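Polyketide biosynthesis 3-hydroxy-3-methylglutaryl-ACP synthase PksG (Bacillus subtilis, PDB 4YXT) catalyses the aldol condensation of acetyl-AcpK with a beta-ketothioester intermediate carried on PksL during synthesis of the antibiotic bacillaene. Local coordinates at residues Leu406-Ile409 with Arg414-Arg417; Asp50-Gly55 with Ser92-Glu97; Thr31-Asn36 with Trp161-Pro166. The protein carries 1 engineered substitution. One frame throughout, in Å; residues are numbered along the deposited sequence.

Contact 1: residues Leu406-Ile409 with Arg414-Arg417; sequences LEEI and RKYR
Two first torsions put Leu406 and Tyr416 in touch: the leucine CG is anti to the backbone N (chi1 179°), the tyrosine CG anti to the carbonyl carbon (chi1 -56°), which lays the ring beside Leu406. Leu406 CD1 rests over one ring face, offset toward the rim, in a CH-pi contact 4.3 Å from the Tyr416 centroid. The extended Arg414 runs beside Ile409, whose CD1 covers one face of the guanidinium, 3.9 Å from Arg414 NE. Strands 403-410 and 413-419 form an antiparallel hairpin with a classic beta bulge; strand 384-385 flanks 403-410 on its other side in this small C-terminal sheet. Lys415 O accepts a bond from Glu407 N (2.9 Å) and a weak one from Glu408 N, while Lys415 N donates to Glu408 O at 2.8 Å, nearly straight (167°). On the side of the sheet turned away from Leu406, Ile409, Arg414 and Tyr416, the bent Lys415 chain makes a long, weak salt bridge, Lys415 NZ to Glu408 OE1 3.4 Å. Long, flexible charged chains suit this more exposed face; on the other, aliphatic groups pack against Arg414 and Tyr416, whose polar ends both reach Asp50, and the buried arginine probably favours that carboxylate's ionised form.

Contact 2: residues Asp50-Gly55 with Ser92-Glu97; sequences DPVTFG and STYIHE
Val52 points toward helix 91-99, and both its methyl groups touch side chains there, those of Tyr94 and Ile95. With CG1 anti to the backbone N (chi1 179°), that branch reaches Ile95 CD1 at 3.3 Å, tighter than usual carbon contact, and also lies 3.7 Å from Tyr94 CB. Val52 CG2 touches Tyr94 CB from 3.8 Å and comes obliquely to the ring at CD2. Although the Ile95 side chain does not set out directly toward the other helix, its chi2 of -40° turns CD1 back against Val52, and the two side chains run antiparallel past one another; Ile95 CD1 even approaches Val52 CA to 3.4 Å. Compact branched residues suit this seam. Asp50 is the N-cap of helix 51-64: its OD1 accepts from Thr53 N, and Asp50 N donates to Thr53 OG1 at 2.8 Å, completing a capping box. The axes of 51-55 and 92-97 cross at -43° and approach to 9.3 Å. Two helices of the thiolase-like N-terminal region thus pack side by side, with Ile95 resting on strands 74-80 and 137-145 of the large mixed sheet. Val52 touches Tyr416 of strand 413-419, and Tyr94 packs on Glu197 of the second subunit.

Contact 3: residues Thr31-Asn36 with Trp161-Pro166; sequences TARFEN and WSYAEP
Helix 31-37 and the short, weakly bonded helix 161-164 meet at the periphery of the N-terminal part of the synthase through a cation-pi stack between Arg33 and Tyr163. The guanidinium lies flat over one face of the phenol ring, planes 21° apart, with Arg33 CZ 3.6 Å from the Tyr163 centroid. Arg33 NH2 comes to within 3.2 Å of Tyr163 CE2, and Arg33 CG lies 3.3 Å from Tyr163 CD1. The arginine chain is bent to do so: after a chi1 of -176° it turns at chi2 (110°, off a staggered value) and again at chi3, so that CG and the guanidinium lie over the same face. Arginine suits the place because its flat cation can lie on an aromatic surface while remaining near solvent. Tyrosine supplies that surface, and its hydroxyl is held by Asp30 N, which should help to fix the ring. Deeper in, Pro166 CB meets the edge of the Phe34 ring in its plane, 3.9 Å from Phe34 CE1; Val20 of helix 20-27 touches both residues. The result is a cation-pi stack at the protein surface above an apolar Phe34-Pro166 contact, tying helix 31-37 to 161-166, chain regions well apart in sequence.

Overall arrangement
Contacts 1 and 2 are coupled, their centres about 11 Å apart. Asp50 is one link: its OD2 forms a salt bridge of 2.9 Å with Arg414 NH1 and a probable hydrogen bond with Tyr416 OH. Tyr94 OH of contact 2 is another, hydrogen-bonded to Arg414 N of contact 1, so both helices hold the C-terminal hairpin. Contact 2 also lies nearest the catalytic region, the Pro51 side chain being about 9 Å from that of Ala82, an engineered residue at the position assigned by similarity to the proton donor/acceptor. Contact 3 stands apart: its centre is about 32 Å from that of contact 2 and 35 Å from that of contact 1. In sequence, contact 2 is nested within the loop that contact 3 closes, and contact 1 follows both.

Contact 1: residues Leu406-Ile409 with Arg414-Arg417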
loop_
_atom_site.group_PDB
_atom_site.type_symbol
_atom_site.label_atom_id
_atom_site.label_comp_id
_atom_site.label_asym_id
_atom_site.label_seq_id
_atom_site.Cartn_x
_atom_site.Cartn_y
_atom_site.Cartn_z
ATOM N N LEU A 406 -8.944 -20.287 8.502
ATOM C CA LEU A 406 -9.906 -19.373 9.067
ATOM C C LEU A 406 -10.936 -20.229 9.782
ATOM O O LEU A 406 -11.579 -21.078 9.166
ATOM C CB LEU A 406 -10.602 -18.577 7.956
ATOM C CG LEU A 406 -11.690 -17.566 8.305
ATOM C CD1 LEU A 406 -11.294 -16.539 9.359
ATOM C CD2 LEU A 406 -12.168 -16.829 7.057
ATOM N N GLU A 407 -11.093 -19.992 11.076
ATOM C CA GLU A 407 -11.991 -20.766 11.906
ATOM C C GLU A 407 -13.338 -20.058 12.034
ATOM O O GLU A 407 -14.368 -20.693 12.054
ATOM C CB GLU A 407 -11.340 -20.936 13.283
ATOM C CG GLU A 407 -11.972 -21.971 14.217
ATOM C CD GLU A 407 -11.788 -21.626 15.690
ATOM O OE1 GLU A 407 -11.833 -20.415 16.048
ATOM O OE2 GLU A 407 -11.615 -22.569 16.496
ATOM N N GLU A 408 -13.317 -18.729 12.138
ATOM C CA GLU A 408 -14.513 -17.982 12.454
ATOM C C GLU A 408 -14.269 -16.476 12.344
ATOM O O GLU A 408 -13.163 -16.011 12.563
ATOM C CB GLU A 408 -14.892 -18.288 13.905
ATOM C CG GLU A 408 -16.293 -17.861 14.320
ATOM C CD GLU A 408 -16.380 -17.506 15.800
ATOM O OE1 GLU A 408 -15.495 -17.939 16.585
ATOM O OE2 GLU A 408 -17.336 -16.783 16.173
ATOM N N ILE A 409 -15.326 -15.720 12.091
ATOM C CA ILE A 409 -15.288 -14.254 12.210
ATOM C C ILE A 409 -16.346 -13.882 13.235
ATOM O O ILE A 409 -17.498 -14.299 13.099
ATOM C CB ILE A 409 -15.543 -13.566 10.848
ATOM C CG1 ILE A 409 -14.642 -14.166 9.779
ATOM C CG2 ILE A 409 -15.344 -12.060 10.910
ATOM C CD1 ILE A 409 -14.867 -13.626 8.381
ATOM N N ARG A 414 -11.377 -11.698 12.678
ATOM C CA ARG A 414 -11.057 -13.019 12.150
ATOM C C ARG A 414 -10.182 -13.857 13.061
ATOM O O ARG A 414 -9.107 -13.427 13.478
ATOM C CB ARG A 414 -10.356 -12.925 10.799
ATOM C CG ARG A 414 -11.121 -12.108 9.827
ATOM C CD ARG A 414 -10.649 -12.297 8.427
ATOM N NE ARG A 414 -11.604 -11.704 7.526
ATOM C CZ ARG A 414 -11.833 -12.142 6.303
ATOM N NH1 ARG A 414 -11.199 -13.202 5.844
ATOM N NH2 ARG A 414 -12.732 -11.537 5.547
ATOM N N LYS A 415 -10.597 -15.097 13.300
ATOM C CA LYS A 415 -9.793 -15.949 14.149
ATOM C C LYS A 415 -9.356 -17.185 13.416
ATOM O O LYS A 415 -10.151 -17.826 12.756
ATOM C CB LYS A 415 -10.558 -16.239 15.428
ATOM C CG LYS A 415 -10.887 -14.934 16.186
ATOM C CD LYS A 415 -11.979 -15.130 17.211
ATOM C CE LYS A 415 -11.613 -16.243 18.197
ATOM N NZ LYS A 415 -12.845 -17.017 18.489
ATOM N N TYR A 416 -8.054 -17.468 13.498
ATOM C CA TYR A 416 -7.442 -18.536 12.757
ATOM C C TYR A 416 -6.991 -19.647 13.700
ATOM O O TYR A 416 -6.959 -19.483 14.879
ATOM C CB TYR A 416 -6.283 -18.016 11.885
ATOM C CG TYR A 416 -6.722 -16.911 10.941
ATOM C CD1 TYR A 416 -7.026 -17.174 9.634
ATOM C CD2 TYR A 416 -6.839 -15.582 11.394
ATOM C CE1 TYR A 416 -7.453 -16.153 8.778
ATOM C CE2 TYR A 416 -7.248 -14.561 10.553
ATOM C CZ TYR A 416 -7.551 -14.846 9.250
ATOM O OH TYR A 416 -7.963 -13.845 8.435
ATOM N N ARG A 417 -6.670 -20.790 13.135
ATOM C CA ARG A 417 -6.299 -21.970 13.910
ATOM C C ARG A 417 -5.288 -22.788 13.120
ATOM O O ARG A 417 -5.377 -22.879 11.882
ATOM C CB ARG A 417 -7.553 -22.801 14.142
ATOM C CG ARG A 417 -7.381 -24.032 15.013
ATOM C CD ARG A 417 -8.613 -24.917 14.865
ATOM N NE ARG A 417 -8.546 -26.097 15.728
ATOM C CZ ARG A 417 -9.590 -26.856 16.053
ATOM N NH1 ARG A 417 -10.799 -26.561 15.595
ATOM N NH2 ARG A 417 -9.430 -27.908 16.851
#

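Contact 2: residues Asp50-Gly55 with Ser92-Glu97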
loop_
_atom_site.group_PDB
_atom_site.type_symbol
_atom_site.label_atom_id
_atom_site.label_comp_id
_atom_site.label_asym_id
_atom_site.label_seq_id
_atom_site.Cartn_x
_atom_site.Cartn_y
_atom_site.Cartn_z
ATOM N N ASP A 50 -8.157 -17.660 3.331
ATOM C CA ASP A 50 -8.260 -16.281 2.954
ATOM C C ASP A 50 -6.848 -15.790 2.642
ATOM O O ASP A 50 -5.917 -16.571 2.637
ATOM C CB ASP A 50 -8.983 -15.492 4.037
ATOM C CG ASP A 50 -8.139 -15.218 5.241
ATOM O OD1 ASP A 50 -6.949 -15.596 5.280
ATOM O OD2 ASP A 50 -8.687 -14.533 6.119
ATOM N N PRO A 51 -6.691 -14.512 2.298
ATOM C CA PRO A 51 -5.282 -14.076 2.065
ATOM C C PRO A 51 -4.316 -14.124 3.232
ATOM O O PRO A 51 -3.090 -14.112 3.011
ATOM C CB PRO A 51 -5.452 -12.641 1.598
ATOM C CG PRO A 51 -6.822 -12.641 0.987
ATOM C CD PRO A 51 -7.669 -13.536 1.810
ATOM N N VAL A 52 -4.813 -14.044 4.449
ATOM C CA VAL A 52 -3.965 -14.258 5.639
ATOM C C VAL A 52 -3.458 -15.712 5.698
ATOM O O VAL A 52 -2.260 -15.976 5.797
ATOM C CB VAL A 52 -4.741 -13.952 6.931
ATOM C CG1 VAL A 52 -3.841 -14.204 8.128
ATOM C CG2 VAL A 52 -5.265 -12.499 6.879
ATOM N N THR A 53 -4.375 -16.654 5.554
ATOM C CA THR A 53 -3.990 -18.044 5.597
ATOM C C THR A 53 -2.998 -18.310 4.503
ATOM O O THR A 53 -1.986 -18.972 4.746
ATOM C CB THR A 53 -5.193 -19.014 5.493
ATOM O OG1 THR A 53 -5.785 -18.942 4.191
ATOM C CG2 THR A 53 -6.254 -18.674 6.567
ATOM N N PHE A 54 -3.281 -17.765 3.312
ATOM C CA PHE A 54 -2.440 -18.026 2.143
ATOM C C PHE A 54 -1.078 -17.428 2.388
ATOM O O PHE A 54 -0.109 -18.099 2.099
ATOM C CB PHE A 54 -3.018 -17.462 0.833
ATOM C CG PHE A 54 -3.763 -18.459 0.013
ATOM C CD1 PHE A 54 -4.968 -18.943 0.432
ATOM C CD2 PHE A 54 -3.245 -18.908 -1.202
ATOM C CE1 PHE A 54 -5.668 -19.885 -0.333
ATOM C CE2 PHE A 54 -3.921 -19.840 -1.981
ATOM C CZ PHE A 54 -5.137 -20.336 -1.542
ATOM N N GLY A 55 -1.021 -16.197 2.947
ATOM C CA GLY A 55 0.256 -15.529 3.254
ATOM C C GLY A 55 1.072 -16.194 4.387
ATOM O O GLY A 55 2.308 -16.335 4.289
ATOM N N SER A 92 -1.499 -7.359 6.902
ATOM C CA SER A 92 -0.242 -7.489 7.626
ATOM C C SER A 92 -0.378 -7.563 9.166
ATOM O O SER A 92 0.529 -8.060 9.848
ATOM C CB SER A 92 0.732 -6.350 7.276
ATOM O OG SER A 92 1.129 -6.416 5.906
ATOM N N THR A 93 -1.475 -7.046 9.714
ATOM C CA THR A 93 -1.745 -7.143 11.139
ATOM C C THR A 93 -1.926 -8.627 11.606
ATOM O O THR A 93 -1.258 -9.105 12.545
ATOM C CB THR A 93 -2.955 -6.278 11.517
ATOM O OG1 THR A 93 -4.147 -6.777 10.886
ATOM C CG2 THR A 93 -2.750 -4.765 11.136
ATOM N N TYR A 94 -2.808 -9.354 10.924
ATOM C CA TYR A 94 -3.017 -10.788 11.161
ATOM C C TYR A 94 -1.792 -11.636 10.827
ATOM O O TYR A 94 -1.438 -12.525 11.594
ATOM C CB TYR A 94 -4.186 -11.279 10.306
ATOM C CG TYR A 94 -5.544 -10.795 10.778
ATOM C CD1 TYR A 94 -5.996 -11.133 12.047
ATOM C CD2 TYR A 94 -6.346 -9.995 9.991
ATOM C CE1 TYR A 94 -7.208 -10.727 12.498
ATOM C CE2 TYR A 94 -7.584 -9.580 10.430
ATOM C CZ TYR A 94 -8.016 -9.963 11.690
ATOM O OH TYR A 94 -9.258 -9.598 12.198
ATOM N N ILE A 95 -1.137 -11.373 9.684
ATOM C CA ILE A 95 0.048 -12.134 9.317
ATOM C C ILE A 95 1.115 -12.002 10.399
ATOM O O ILE A 95 1.715 -12.963 10.801
ATOM C CB ILE A 95 0.708 -11.682 8.013
ATOM C CG1 ILE A 95 -0.231 -11.731 6.818
ATOM C CG2 ILE A 95 1.919 -12.509 7.719
ATOM C CD1 ILE A 95 -1.084 -12.920 6.824
ATOM N N HIS A 96 1.341 -10.786 10.854
ATOM C CA HIS A 96 2.297 -10.525 11.915
ATOM C C HIS A 96 2.020 -11.325 13.221
ATOM O O HIS A 96 2.923 -11.914 13.814
ATOM C CB HIS A 96 2.281 -9.023 12.189
ATOM C CG HIS A 96 3.093 -8.614 13.352
ATOM N ND1 HIS A 96 4.401 -8.198 13.229
ATOM C CD2 HIS A 96 2.793 -8.538 14.664
ATOM C CE1 HIS A 96 4.878 -7.890 14.418
ATOM N NE2 HIS A 96 3.917 -8.066 15.301
ATOM N N GLU A 97 0.772 -11.330 13.656
ATOM C CA GLU A 97 0.373 -12.039 14.866
ATOM C C GLU A 97 0.650 -13.542 14.751
ATOM O O GLU A 97 1.242 -14.159 15.623
ATOM C CB GLU A 97 -1.137 -11.775 15.114
ATOM C CG GLU A 97 -1.793 -12.550 16.267
ATOM C CD GLU A 97 -1.358 -12.079 17.657
ATOM O OE1 GLU A 97 -0.344 -11.363 17.764
ATOM O OE2 GLU A 97 -2.033 -12.428 18.658
#

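Contact 3: residues Thr31-Asn36 with Trp161-Pro166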
loop_
_atom_site.group_PDB
_atom_site.type_symbol
_atom_site.label_atom_id
_atom_site.label_comp_id
_atom_site.label_asym_id
_atom_site.label_seq_id
_atom_site.Cartn_x
_atom_site.Cartn_y
_atom_site.Cartn_z
ATOM N N THR A 31 -10.877 -25.899 -28.549
ATOM C CA THR A 31 -9.666 -26.602 -28.196
ATOM C C THR A 31 -8.437 -25.754 -28.389
ATOM O O THR A 31 -7.624 -25.621 -27.472
ATOM C CB THR A 31 -9.570 -27.897 -29.006
ATOM O OG1 THR A 31 -10.575 -28.801 -28.522
ATOM C CG2 THR A 31 -8.213 -28.530 -28.872
ATOM N N ALA A 32 -8.306 -25.163 -29.569
ATOM C CA ALA A 32 -7.129 -24.372 -29.886
ATOM C C ALA A 32 -6.981 -23.164 -28.943
ATOM O O ALA A 32 -5.874 -22.800 -28.578
ATOM C CB ALA A 32 -7.171 -23.906 -31.336
ATOM N N ARG A 33 -8.092 -22.539 -28.567
ATOM C CA ARG A 33 -8.009 -21.384 -27.695
ATOM C C ARG A 33 -7.524 -21.801 -26.331
ATOM O O ARG A 33 -6.603 -21.197 -25.808
ATOM C CB ARG A 33 -9.344 -20.701 -27.515
ATOM C CG ARG A 33 -9.208 -19.456 -26.675
ATOM C CD ARG A 33 -9.398 -18.199 -27.480
ATOM N NE ARG A 33 -10.822 -17.926 -27.611
ATOM C CZ ARG A 33 -11.507 -16.996 -26.952
ATOM N NH1 ARG A 33 -10.925 -16.193 -26.082
ATOM N NH2 ARG A 33 -12.810 -16.871 -27.186
ATOM N N PHE A 34 -8.148 -22.828 -25.767
ATOM C CA PHE A 34 -7.773 -23.282 -24.456
ATOM C C PHE A 34 -6.309 -23.719 -24.418
ATOM O O PHE A 34 -5.613 -23.411 -23.472
ATOM C CB PHE A 34 -8.645 -24.434 -23.986
ATOM C CG PHE A 34 -8.115 -25.101 -22.740
ATOM C CD1 PHE A 34 -8.335 -24.526 -21.483
ATOM C CD2 PHE A 34 -7.368 -26.277 -22.824
ATOM C CE1 PHE A 34 -7.853 -25.130 -20.332
ATOM C CE2 PHE A 34 -6.875 -26.879 -21.683
ATOM C CZ PHE A 34 -7.117 -26.302 -20.430
ATOM N N GLU A 35 -5.857 -24.428 -25.456
ATOM C CA GLU A 35 -4.508 -25.006 -25.483
ATOM C C GLU A 35 -3.472 -23.908 -25.641
ATOM O O GLU A 35 -2.325 -24.038 -25.214
ATOM C CB GLU A 35 -4.362 -26.042 -26.621
ATOM C CG GLU A 35 -5.170 -27.318 -26.414
ATOM C CD GLU A 35 -4.884 -28.432 -27.435
ATOM O OE1 GLU A 35 -5.610 -29.447 -27.413
ATOM O OE2 GLU A 35 -3.940 -28.343 -28.243
ATOM N N ASN A 36 -3.877 -22.822 -26.271
ATOM C CA ASN A 36 -2.996 -21.680 -26.440
ATOM C C ASN A 36 -2.738 -20.901 -25.158
ATOM O O ASN A 36 -1.725 -20.289 -25.046
ATOM C CB ASN A 36 -3.528 -20.777 -27.539
ATOM C CG ASN A 36 -3.188 -21.316 -28.921
ATOM O OD1 ASN A 36 -2.005 -21.490 -29.256
ATOM N ND2 ASN A 36 -4.219 -21.590 -29.732
ATOM N N TRP A 161 -14.611 -14.170 -20.713
ATOM C CA TRP A 161 -14.808 -14.637 -19.323
ATOM C C TRP A 161 -14.767 -16.151 -19.197
ATOM O O TRP A 161 -14.409 -16.692 -18.150
ATOM C CB TRP A 161 -16.134 -14.128 -18.755
ATOM N N SER A 162 -15.146 -16.837 -20.271
ATOM C CA SER A 162 -15.058 -18.307 -20.346
ATOM C C SER A 162 -13.623 -18.739 -20.450
ATOM O O SER A 162 -13.227 -19.787 -19.909
ATOM C CB SER A 162 -15.801 -18.838 -21.566
ATOM O OG SER A 162 -17.206 -18.734 -21.399
ATOM N N TYR A 163 -12.841 -17.948 -21.164
ATOM C CA TYR A 163 -11.465 -18.291 -21.324
ATOM C C TYR A 163 -10.573 -17.842 -20.165
ATOM O O TYR A 163 -9.432 -18.242 -20.083
ATOM C CB TYR A 163 -10.992 -17.892 -22.717
ATOM C CG TYR A 163 -11.673 -18.799 -23.739
ATOM C CD1 TYR A 163 -11.133 -20.044 -24.074
ATOM C CD2 TYR A 163 -12.907 -18.454 -24.309
ATOM C CE1 TYR A 163 -11.770 -20.877 -24.988
ATOM C CE2 TYR A 163 -13.541 -19.289 -25.226
ATOM C CZ TYR A 163 -12.976 -20.494 -25.550
ATOM O OH TYR A 163 -13.610 -21.327 -26.438
ATOM N N ALA A 164 -11.119 -17.075 -19.238
ATOM C CA ALA A 164 -10.366 -16.572 -18.096
ATOM C C ALA A 164 -10.390 -17.610 -16.988
ATOM O O ALA A 164 -9.394 -17.843 -16.342
ATOM C CB ALA A 164 -10.987 -15.271 -17.594
ATOM N N GLU A 165 -11.540 -18.254 -16.816
ATOM C CA GLU A 165 -11.762 -19.167 -15.708
ATOM C C GLU A 165 -10.692 -20.248 -15.501
ATOM O O GLU A 165 -10.380 -20.591 -14.377
ATOM C CB GLU A 165 -13.096 -19.837 -15.902
ATOM C CG GLU A 165 -13.543 -20.652 -14.733
ATOM C CD GLU A 165 -14.706 -21.588 -15.092
ATOM O OE1 GLU A 165 -15.053 -21.707 -16.293
ATOM O OE2 GLU A 165 -15.250 -22.206 -14.156
ATOM N N PRO A 166 -10.139 -20.803 -16.581
ATOM C CA PRO A 166 -9.077 -21.768 -16.374
ATOM C C PRO A 166 -7.762 -21.211 -15.808
ATOM O O PRO A 166 -6.915 -21.993 -15.384
ATOM C CB PRO A 166 -8.835 -22.332 -17.793
ATOM C CG PRO A 166 -10.003 -21.918 -18.592
ATOM C CD PRO A 166 -10.417 -20.619 -18.012
#